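Local coordinates for pectate lyase II (Xanthomonas campestris pv. campestris, PDB 2QX3), which probably cleaves pectate, a polysaccharide of plant cell walls, by the beta-elimination reaction of a pectate lyase, at residues G38-Y43 / D73-G78; R89-A94 / E119-G124; I218-F223 / Y306-A311. All coordinates share one frame; numbering follows the deposited sequence. Where two conformers were deposited one is given.

Contact 1 (G38-Y43 / D73-G78); sequences GLVLNY and DVTIKG
The flat ring of Y43 grows from a CB that lies 3.8 Å from K77 O, then leads away from G78: F86 meets it edge-to-face, and its hydroxyl is hydrogen-bonded to A83 O. The side chains sort onto the two faces of the sheet. L39, L41 and Y43 share one face with V74 and I76; V40 and N42 share the other with T75 and K77.

Five backbone hydrogen bonds alternate in direction along the parallel pair. L41 takes part in two: its N donates to T75 O (2.8 Å, 171° at the hydrogen) and its O accepts from K77 N at 2.9 Å. L39 and Y43 N open and close the series on D73 O and K77 O. V40 and N42 turn their backbone bonds to strand 18-20 instead.

On the leucine face, branched aliphatic chains suit the largely buried interior, though L39 is partly exposed. L39 CD2 lies 4.3 Å from V74 CG1, and L41 CD1 is equally far from I76 CG1; L41 CG stands anti to its carbonyl carbon (chi1 -51°), and its side chain also touches helix 23-32. On the other face, V40 CG1 runs alongside T75 at 4.1 Å from its CB, while T75 OG1 bonds to G12 N. K77, modelled in two conformers, leads its chain away from strand 39-43, beside Q100 and N101 of strand 97-105.

Where the strands start, G38 has a positive phi that glycine readily adopts, and its CA comes 3.2 Å from D73 O. D73 ties this end down through G37 N and N96. Successive parallel strands in register, inward aliphatics and a helix over the end belong to the first turns of a right-handed parallel beta-helix.

Contact 2 (R89-A94 / E119-G124); sequences RVVGNA and EGNSSG
R89 reaches E119 by sending CG anti to its own carbonyl carbon (chi1 -78°) and then bending at chi3 (78°), which brings NE and NH1 alongside the carboxylate. E119 also starts with CG anti to the carbonyl carbon, but continues extended. The guanidinium therefore grips side-on: NE donates to OE2 of E119 at 2.7 Å, while NH1 donates to OE1 on its syn side, also at 2.7 Å. The two planes differ by 23°, and NE approaches OE2 from above the carboxylate plane. S117 OG is a second partner of OE2.

Beneath this salt bridge, E119 N donates to V90 O, and G92 N to E119 O at 2.9 Å, as in a parallel sheet that is about to end. Between these two bonds, V91 CA comes 3.3 Å from E119 O in a CA-H...O contact.

Beyond the strands the loops press together. N121 opens a type I turn to G124, and as an asparagine it can fold its OD1 back into an Asx turn: S123 N reaches it at 2.8 Å from above the amide plane, and S123 OG at 2.6 Å in that plane. G92 CA lies close, 3.4 Å from N121 OD1 and 3.3 Å from G124 O; a glycine suits this narrow place and its positive phi.

Chemically the contact is graded, from a two-point ion pair beside the strands to a turn braced by the N121 amide beyond the strand ends; the paired guanidinium would probably help keep the buried E119 carboxylate negatively charged.

Contact 3 (I218-F223 / Y306-A311); sequences IYNNYF and YTVTPA
Y219 and N220 sit at the bend between two strand segments of one coil in a right-handed parallel beta-helix, and the loop 306-311 lies across the outside of that bend. N220 has the left-handed backbone conformation that asparagine tolerates well, and it breaks strand 218-219 from strand 222-223. N221 turns to neighbouring coils: its side chain bonds to N199 N and Y196 O, and its backbone N donates to N244 OD1, consistent with the run of asparagines at equivalent bends described in pectate lyases.

The aromatic contact is between Y219 and Y306. Their side chains slide past each other in opposite directions, with ring centroids 5.0 Å apart and planes at 45°, an oblique pairing. Y306 CD2 rests over one face of the Y219 ring, offset toward its rim and 3.9 Å from CZ, while Y219 OH passes 3.6 Å from Y306 CB. With chi1 at 82°, the Y219 ring lies between its own backbone N and carbonyl carbon, on the side where Y306 packs. H197 stacks on the same ring, and Y306 sends its hydroxyl on to E242; a tyrosine suits each place by pairing a broad packing surface with a polar end.

Polar groups pack closely next. The N220 amide crosses T309 obliquely, its CG 3.6 Å from T309 N, and V308 CG1 lies beside it. T309 has its hydroxyl bonded to H198 NE2, so this small side chain reaches a further coil.

Water-mediated bonding completes the account. One water, in the plane of the Y219 ring at its edge, lies 2.9 Å from Y219 OH and donates a hydrogen bond to T307 O at 2.9 Å.

Overall arrangement
Contacts 1 and 2 each join neighbouring parallel strands of successive coils, but on different sheets of the beta-helix, their nearest atoms about 6 Å apart. Contact 1 is held by regular backbone bonding and has an aliphatic inner face; contact 2 keeps two such bonds, then passes into exposed turns and relies on an ion pair and the folded-back amide of N121. Contact 3 is different in kind: a distant loop packs on the helix wall through two tyrosine rings, the N220-T309 approach and a bridging water. Its strand 215-226 belongs to later coils of the same beta-helix, about 28 Å from contact 1 between centres, and it lies across the chain's centre from contact 2. None is wholly buried.

Contact 1 (G38-Y43 / D73-G78)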
loop_
_atom_site.group_PDB
_atom_site.type_symbol
_atom_site.label_atom_id
_atom_site.label_comp_id
_atom_site.label_asym_id
_atom_site.label_seq_id
_atom_site.Cartn_x
_atom_site.Cartn_y
_atom_site.Cartn_z
ATOM N N GLY A 38 16.516 12.617 12.826
ATOM C CA GLY A 38 15.584 13.282 11.923
ATOM C C GLY A 38 16.179 13.756 10.616
ATOM O O GLY A 38 17.181 14.484 10.589
ATOM N N LEU A 39 15.542 13.340 9.527
ATOM C CA LEU A 39 15.904 13.770 8.194
ATOM C C LEU A 39 14.622 13.971 7.392
ATOM O O LEU A 39 13.769 13.086 7.369
ATOM C CB LEU A 39 16.797 12.716 7.521
ATOM C CG LEU A 39 17.068 12.911 6.026
ATOM C CD1 LEU A 39 18.015 14.112 5.790
ATOM C CD2 LEU A 39 17.591 11.636 5.367
ATOM N N VAL A 40 14.487 15.135 6.753
ATOM C CA VAL A 40 13.348 15.415 5.890
ATOM C C VAL A 40 13.864 15.691 4.489
ATOM O O VAL A 40 14.701 16.579 4.296
ATOM C CB VAL A 40 12.495 16.620 6.393
ATOM C CG1 VAL A 40 11.282 16.856 5.474
ATOM C CG2 VAL A 40 12.044 16.405 7.823
ATOM N N LEU A 41 13.375 14.916 3.524
ATOM C CA LEU A 41 13.745 15.081 2.130
ATOM C C LEU A 41 12.576 15.599 1.304
ATOM O O LEU A 41 11.526 14.958 1.213
ATOM C CB LEU A 41 14.276 13.762 1.543
ATOM C CG LEU A 41 15.387 13.072 2.350
ATOM C CD1 LEU A 41 15.671 11.667 1.839
ATOM C CD2 LEU A 41 16.662 13.896 2.326
ATOM N N ASN A 42 12.774 16.774 0.722
ATOM C CA ASN A 42 11.807 17.380 -0.168
ATOM C C ASN A 42 12.169 17.056 -1.605
ATOM O O ASN A 42 13.109 17.626 -2.161
ATOM C CB ASN A 42 11.750 18.903 0.056
ATOM C CG ASN A 42 10.791 19.609 -0.900
ATOM O OD1 ASN A 42 11.179 20.534 -1.606
ATOM N ND2 ASN A 42 9.539 19.173 -0.921
ATOM N N TYR A 43 11.424 16.135 -2.206
ATOM C CA TYR A 43 11.687 15.737 -3.584
ATOM C C TYR A 43 11.046 16.667 -4.619
ATOM O O TYR A 43 9.826 16.822 -4.666
ATOM C CB TYR A 43 11.268 14.285 -3.830
ATOM C CG TYR A 43 11.343 13.896 -5.281
ATOM C CD1 TYR A 43 12.574 13.789 -5.926
ATOM C CD2 TYR A 43 10.189 13.659 -6.012
ATOM C CE1 TYR A 43 12.658 13.444 -7.255
ATOM C CE2 TYR A 43 10.261 13.315 -7.353
ATOM C CZ TYR A 43 11.504 13.202 -7.959
ATOM O OH TYR A 43 11.600 12.869 -9.281
ATOM N N ASP A 73 13.706 7.823 11.544
ATOM C CA ASP A 73 13.382 9.236 11.699
ATOM C C ASP A 73 13.494 9.975 10.371
ATOM O O ASP A 73 14.179 10.993 10.273
ATOM C CB ASP A 73 14.294 9.884 12.742
ATOM C CG ASP A 73 14.228 9.189 14.087
ATOM O OD1 ASP A 73 13.130 8.732 14.468
ATOM O OD2 ASP A 73 15.276 9.099 14.763
ATOM N N VAL A 74 12.818 9.456 9.351
ATOM C CA VAL A 74 12.944 9.986 7.998
ATOM C C VAL A 74 11.579 10.321 7.409
ATOM O O VAL A 74 10.665 9.496 7.428
ATOM C CB VAL A 74 13.667 8.996 7.068
ATOM C CG1 VAL A 74 13.786 9.574 5.666
ATOM C CG2 VAL A 74 15.038 8.647 7.626
ATOM N N THR A 75 11.446 11.535 6.884
ATOM C CA THR A 75 10.347 11.867 5.986
ATOM C C THR A 75 10.829 11.988 4.545
ATOM O O THR A 75 11.789 12.705 4.259
ATOM C CB THR A 75 9.657 13.179 6.399
ATOM O OG1 THR A 75 9.209 13.081 7.758
ATOM C CG2 THR A 75 8.466 13.463 5.497
ATOM N N ILE A 76 10.157 11.283 3.640
ATOM C CA ILE A 76 10.281 11.552 2.218
ATOM C C ILE A 76 8.983 12.184 1.759
ATOM O O ILE A 76 7.917 11.558 1.835
ATOM C CB ILE A 76 10.554 10.275 1.396
ATOM C CG1 ILE A 76 11.904 9.669 1.798
ATOM C CG2 ILE A 76 10.526 10.585 -0.101
ATOM C CD1 ILE A 76 12.150 8.278 1.254
ATOM N N LYS A 77 9.056 13.429 1.292
ATOM C CA LYS A 77 7.874 14.113 0.785
ATOM C C LYS A 77 8.080 14.710 -0.607
ATOM O O LYS A 77 9.094 15.374 -0.857
ATOM C CB LYS A 77 7.407 15.192 1.765
ATOM C CG LYS A 77 5.994 15.666 1.483
ATOM C CD LYS A 77 5.418 16.468 2.627
ATOM C CE LYS A 77 4.002 16.889 2.299
ATOM N NZ LYS A 77 3.921 17.522 0.963
ATOM N N GLY A 78 7.111 14.482 -1.493
ATOM C CA GLY A 78 7.135 15.072 -2.809
ATOM C C GLY A 78 6.653 16.504 -2.713
ATOM O O GLY A 78 5.664 16.792 -2.035
#

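Contact 2 (R89-A94 / E119-G124)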
loop_
_atom_site.group_PDB
_atom_site.type_symbol
_atom_site.label_atom_id
_atom_site.label_comp_id
_atom_site.label_asym_id
_atom_site.label_seq_id
_atom_site.Cartn_x
_atom_site.Cartn_y
_atom_site.Cartn_z
ATOM N N ARG A 89 12.196 1.722 -0.964
ATOM C CA ARG A 89 12.185 0.584 -0.041
ATOM C C ARG A 89 12.602 1.057 1.342
ATOM O O ARG A 89 13.531 1.865 1.464
ATOM C CB ARG A 89 13.185 -0.497 -0.469
ATOM C CG ARG A 89 12.766 -1.409 -1.596
ATOM C CD ARG A 89 13.951 -2.325 -2.002
ATOM N NE ARG A 89 14.158 -3.453 -1.086
ATOM C CZ ARG A 89 15.275 -4.185 -1.015
ATOM N NH1 ARG A 89 15.350 -5.197 -0.164
ATOM N NH2 ARG A 89 16.327 -3.903 -1.777
ATOM N N VAL A 90 11.901 0.578 2.364
ATOM C CA VAL A 90 12.360 0.702 3.740
ATOM C C VAL A 90 12.631 -0.673 4.336
ATOM O O VAL A 90 11.726 -1.497 4.467
ATOM C CB VAL A 90 11.326 1.434 4.616
ATOM C CG1 VAL A 90 11.815 1.521 6.053
ATOM C CG2 VAL A 90 11.045 2.821 4.056
ATOM N N VAL A 91 13.887 -0.912 4.695
ATOM C CA VAL A 91 14.312 -2.271 4.986
ATOM C C VAL A 91 15.086 -2.428 6.306
ATOM O O VAL A 91 15.905 -1.571 6.711
ATOM C CB VAL A 91 15.013 -2.931 3.738
ATOM C CG1 VAL A 91 16.318 -2.242 3.408
ATOM C CG2 VAL A 91 15.208 -4.441 3.916
ATOM N N GLY A 92 14.755 -3.521 6.997
ATOM C CA GLY A 92 15.423 -3.941 8.231
ATOM C C GLY A 92 15.110 -3.125 9.474
ATOM O O GLY A 92 13.959 -2.776 9.737
ATOM N N ASN A 93 16.158 -2.813 10.229
ATOM C CA ASN A 93 16.042 -2.085 11.484
ATOM C C ASN A 93 15.839 -0.587 11.196
ATOM O O ASN A 93 16.673 0.266 11.517
ATOM C CB ASN A 93 17.303 -2.354 12.332
ATOM C CG ASN A 93 17.170 -1.873 13.763
ATOM O OD1 ASN A 93 16.068 -1.767 14.314
ATOM N ND2 ASN A 93 18.302 -1.575 14.373
ATOM N N ALA A 94 14.706 -0.288 10.571
ATOM C CA ALA A 94 14.404 1.039 10.075
ATOM C C ALA A 94 13.027 1.432 10.589
ATOM O O ALA A 94 12.052 0.708 10.362
ATOM C CB ALA A 94 14.429 1.037 8.549
ATOM N N GLU A 119 10.101 -3.819 4.319
ATOM C CA GLU A 119 10.659 -5.163 4.388
ATOM C C GLU A 119 11.419 -5.460 5.662
ATOM O O GLU A 119 12.446 -4.840 5.948
ATOM C CB GLU A 119 11.574 -5.421 3.182
ATOM C CG GLU A 119 10.973 -5.000 1.847
ATOM C CD GLU A 119 11.944 -5.111 0.693
ATOM O OE1 GLU A 119 12.916 -5.881 0.808
ATOM O OE2 GLU A 119 11.727 -4.424 -0.337
ATOM N N GLY A 120 10.905 -6.422 6.423
ATOM C CA GLY A 120 11.658 -7.016 7.520
ATOM C C GLY A 120 12.762 -7.906 6.973
ATOM O O GLY A 120 12.673 -8.398 5.846
ATOM N N ASN A 121 13.819 -8.089 7.764
ATOM C CA ASN A 121 14.905 -9.018 7.434
ATOM C C ASN A 121 15.617 -9.465 8.715
ATOM O O ASN A 121 15.147 -9.158 9.819
ATOM C CB ASN A 121 15.881 -8.418 6.402
ATOM C CG ASN A 121 16.648 -7.197 6.929
ATOM O OD1 ASN A 121 16.837 -7.023 8.131
ATOM N ND2 ASN A 121 17.112 -6.365 6.016
ATOM N N SER A 122 16.741 -10.169 8.573
ATOM C CA SER A 122 17.433 -10.749 9.728
ATOM C C SER A 122 17.994 -9.695 10.695
ATOM O O SER A 122 18.297 -10.012 11.845
ATOM C CB SER A 122 18.527 -11.729 9.286
ATOM O OG SER A 122 19.623 -11.066 8.674
ATOM N N SER A 123 18.109 -8.450 10.229
ATOM C CA SER A 123 18.580 -7.349 11.072
ATOM C C SER A 123 17.472 -6.676 11.896
ATOM O O SER A 123 17.766 -5.909 12.820
ATOM C CB SER A 123 19.315 -6.305 10.228
ATOM O OG SER A 123 18.403 -5.495 9.504
ATOM N N GLY A 124 16.213 -6.954 11.558
ATOM C CA GLY A 124 15.070 -6.281 12.182
ATOM C C GLY A 124 13.920 -6.053 11.211
ATOM O O GLY A 124 14.030 -6.380 10.018
#

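Contact 3 (I218-F223 / Y306-A311)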
loop_
_atom_site.group_PDB
_atom_site.type_symbol
_atom_site.label_atom_id
_atom_site.label_comp_id
_atom_site.label_asym_id
_atom_site.label_seq_id
_atom_site.Cartn_x
_atom_site.Cartn_y
_atom_site.Cartn_z
ATOM N N ILE A 218 -9.334 -1.993 7.818
ATOM C CA ILE A 218 -9.488 -1.507 6.456
ATOM C C ILE A 218 -10.796 -0.734 6.429
ATOM O O ILE A 218 -11.880 -1.329 6.413
ATOM C CB ILE A 218 -9.468 -2.686 5.432
ATOM C CG1 ILE A 218 -8.163 -3.490 5.570
ATOM C CG2 ILE A 218 -9.660 -2.186 3.998
ATOM C CD1 ILE A 218 -8.178 -4.849 4.912
ATOM N N TYR A 219 -10.702 0.594 6.486
ATOM C CA TYR A 219 -11.906 1.418 6.634
ATOM C C TYR A 219 -11.884 2.647 5.748
ATOM O O TYR A 219 -10.810 3.156 5.415
ATOM C CB TYR A 219 -12.171 1.775 8.115
ATOM C CG TYR A 219 -11.377 2.944 8.686
ATOM C CD1 TYR A 219 -11.851 4.257 8.580
ATOM C CD2 TYR A 219 -10.175 2.735 9.365
ATOM C CE1 TYR A 219 -11.120 5.342 9.110
ATOM C CE2 TYR A 219 -9.441 3.810 9.906
ATOM C CZ TYR A 219 -9.923 5.102 9.776
ATOM O OH TYR A 219 -9.203 6.155 10.302
ATOM N N ASN A 220 -13.077 3.108 5.368
ATOM C CA ASN A 220 -13.251 4.298 4.541
ATOM C C ASN A 220 -12.470 4.304 3.228
ATOM O O ASN A 220 -12.124 5.371 2.727
ATOM C CB ASN A 220 -12.911 5.571 5.331
ATOM C CG ASN A 220 -13.978 5.954 6.330
ATOM O OD1 ASN A 220 -15.089 5.417 6.328
ATOM N ND2 ASN A 220 -13.640 6.883 7.202
ATOM N N ASN A 221 -12.195 3.125 2.676
ATOM C CA ASN A 221 -11.590 3.026 1.347
ATOM C C ASN A 221 -12.644 2.959 0.241
ATOM O O ASN A 221 -13.728 2.407 0.438
ATOM C CB ASN A 221 -10.655 1.819 1.272
ATOM C CG ASN A 221 -9.588 1.852 2.348
ATOM O OD1 ASN A 221 -8.659 2.647 2.282
ATOM N ND2 ASN A 221 -9.725 1.000 3.349
ATOM N N TYR A 222 -12.314 3.538 -0.911
ATOM C CA TYR A 222 -13.173 3.491 -2.088
ATOM C C TYR A 222 -12.562 2.535 -3.116
ATOM O O TYR A 222 -11.401 2.702 -3.514
ATOM C CB TYR A 222 -13.359 4.899 -2.674
ATOM C CG TYR A 222 -14.043 4.940 -4.030
ATOM C CD1 TYR A 222 -15.289 4.326 -4.233
ATOM C CD2 TYR A 222 -13.450 5.600 -5.110
ATOM C CE1 TYR A 222 -15.917 4.360 -5.475
ATOM C CE2 TYR A 222 -14.075 5.637 -6.358
ATOM C CZ TYR A 222 -15.312 5.020 -6.529
ATOM O OH TYR A 222 -15.934 5.060 -7.767
ATOM N N PHE A 223 -13.348 1.530 -3.514
ATOM C CA PHE A 223 -12.958 0.522 -4.496
ATOM C C PHE A 223 -13.851 0.663 -5.730
ATOM O O PHE A 223 -15.086 0.661 -5.612
ATOM C CB PHE A 223 -13.159 -0.898 -3.948
ATOM C CG PHE A 223 -12.403 -1.208 -2.678
ATOM C CD1 PHE A 223 -11.276 -2.035 -2.712
ATOM C CD2 PHE A 223 -12.843 -0.733 -1.442
ATOM C CE1 PHE A 223 -10.578 -2.349 -1.534
ATOM C CE2 PHE A 223 -12.157 -1.053 -0.263
ATOM C CZ PHE A 223 -11.015 -1.863 -0.315
ATOM N N TYR A 306 -10.170 6.741 16.068
ATOM C CA TYR A 306 -10.339 7.088 14.655
ATOM C C TYR A 306 -11.734 7.635 14.395
ATOM O O TYR A 306 -12.672 7.319 15.121
ATOM C CB TYR A 306 -10.061 5.877 13.760
ATOM C CG TYR A 306 -11.020 4.711 13.938
ATOM C CD1 TYR A 306 -10.900 3.840 15.022
ATOM C CD2 TYR A 306 -12.033 4.462 13.002
ATOM C CE1 TYR A 306 -11.774 2.760 15.182
ATOM C CE2 TYR A 306 -12.902 3.383 13.151
ATOM C CZ TYR A 306 -12.768 2.542 14.243
ATOM O OH TYR A 306 -13.619 1.476 14.396
ATOM N N THR A 307 -11.874 8.463 13.366
ATOM C CA THR A 307 -13.190 8.992 13.025
ATOM C C THR A 307 -13.612 8.492 11.656
ATOM O O THR A 307 -12.862 8.580 10.683
ATOM C CB THR A 307 -13.280 10.540 13.068
ATOM O OG1 THR A 307 -12.824 11.074 11.826
ATOM C CG2 THR A 307 -12.464 11.142 14.221
ATOM N N VAL A 308 -14.829 7.969 11.603
ATOM C CA VAL A 308 -15.359 7.313 10.420
ATOM C C VAL A 308 -16.149 8.301 9.554
ATOM O O VAL A 308 -17.022 9.010 10.049
ATOM C CB VAL A 308 -16.250 6.119 10.829
ATOM C CG1 VAL A 308 -16.847 5.428 9.614
ATOM C CG2 VAL A 308 -15.454 5.131 11.676
ATOM N N THR A 309 -15.795 8.368 8.275
ATOM C CA THR A 309 -16.614 9.028 7.263
ATOM C C THR A 309 -17.791 8.087 7.025
ATOM O O THR A 309 -17.577 6.881 6.849
ATOM C CB THR A 309 -15.829 9.202 5.929
ATOM O OG1 THR A 309 -14.603 9.908 6.173
ATOM C CG2 THR A 309 -16.641 9.961 4.886
ATOM N N PRO A 310 -19.034 8.614 7.055
ATOM C CA PRO A 310 -20.185 7.782 6.697
ATOM C C PRO A 310 -19.930 7.058 5.377
ATOM O O PRO A 310 -19.495 7.683 4.411
ATOM C CB PRO A 310 -21.315 8.804 6.556
ATOM C CG PRO A 310 -20.950 9.861 7.541
ATOM C CD PRO A 310 -19.449 9.975 7.446
ATOM N N ALA A 311 -20.184 5.750 5.358
ATOM C CA ALA A 311 -19.832 4.891 4.221
ATOM C C ALA A 311 -20.318 5.392 2.858
ATOM O O ALA A 311 -19.583 5.306 1.877
ATOM C CB ALA A 311 -20.303 3.460 4.464
HETATM O O HOH W 1 -10.107 8.826 9.887
#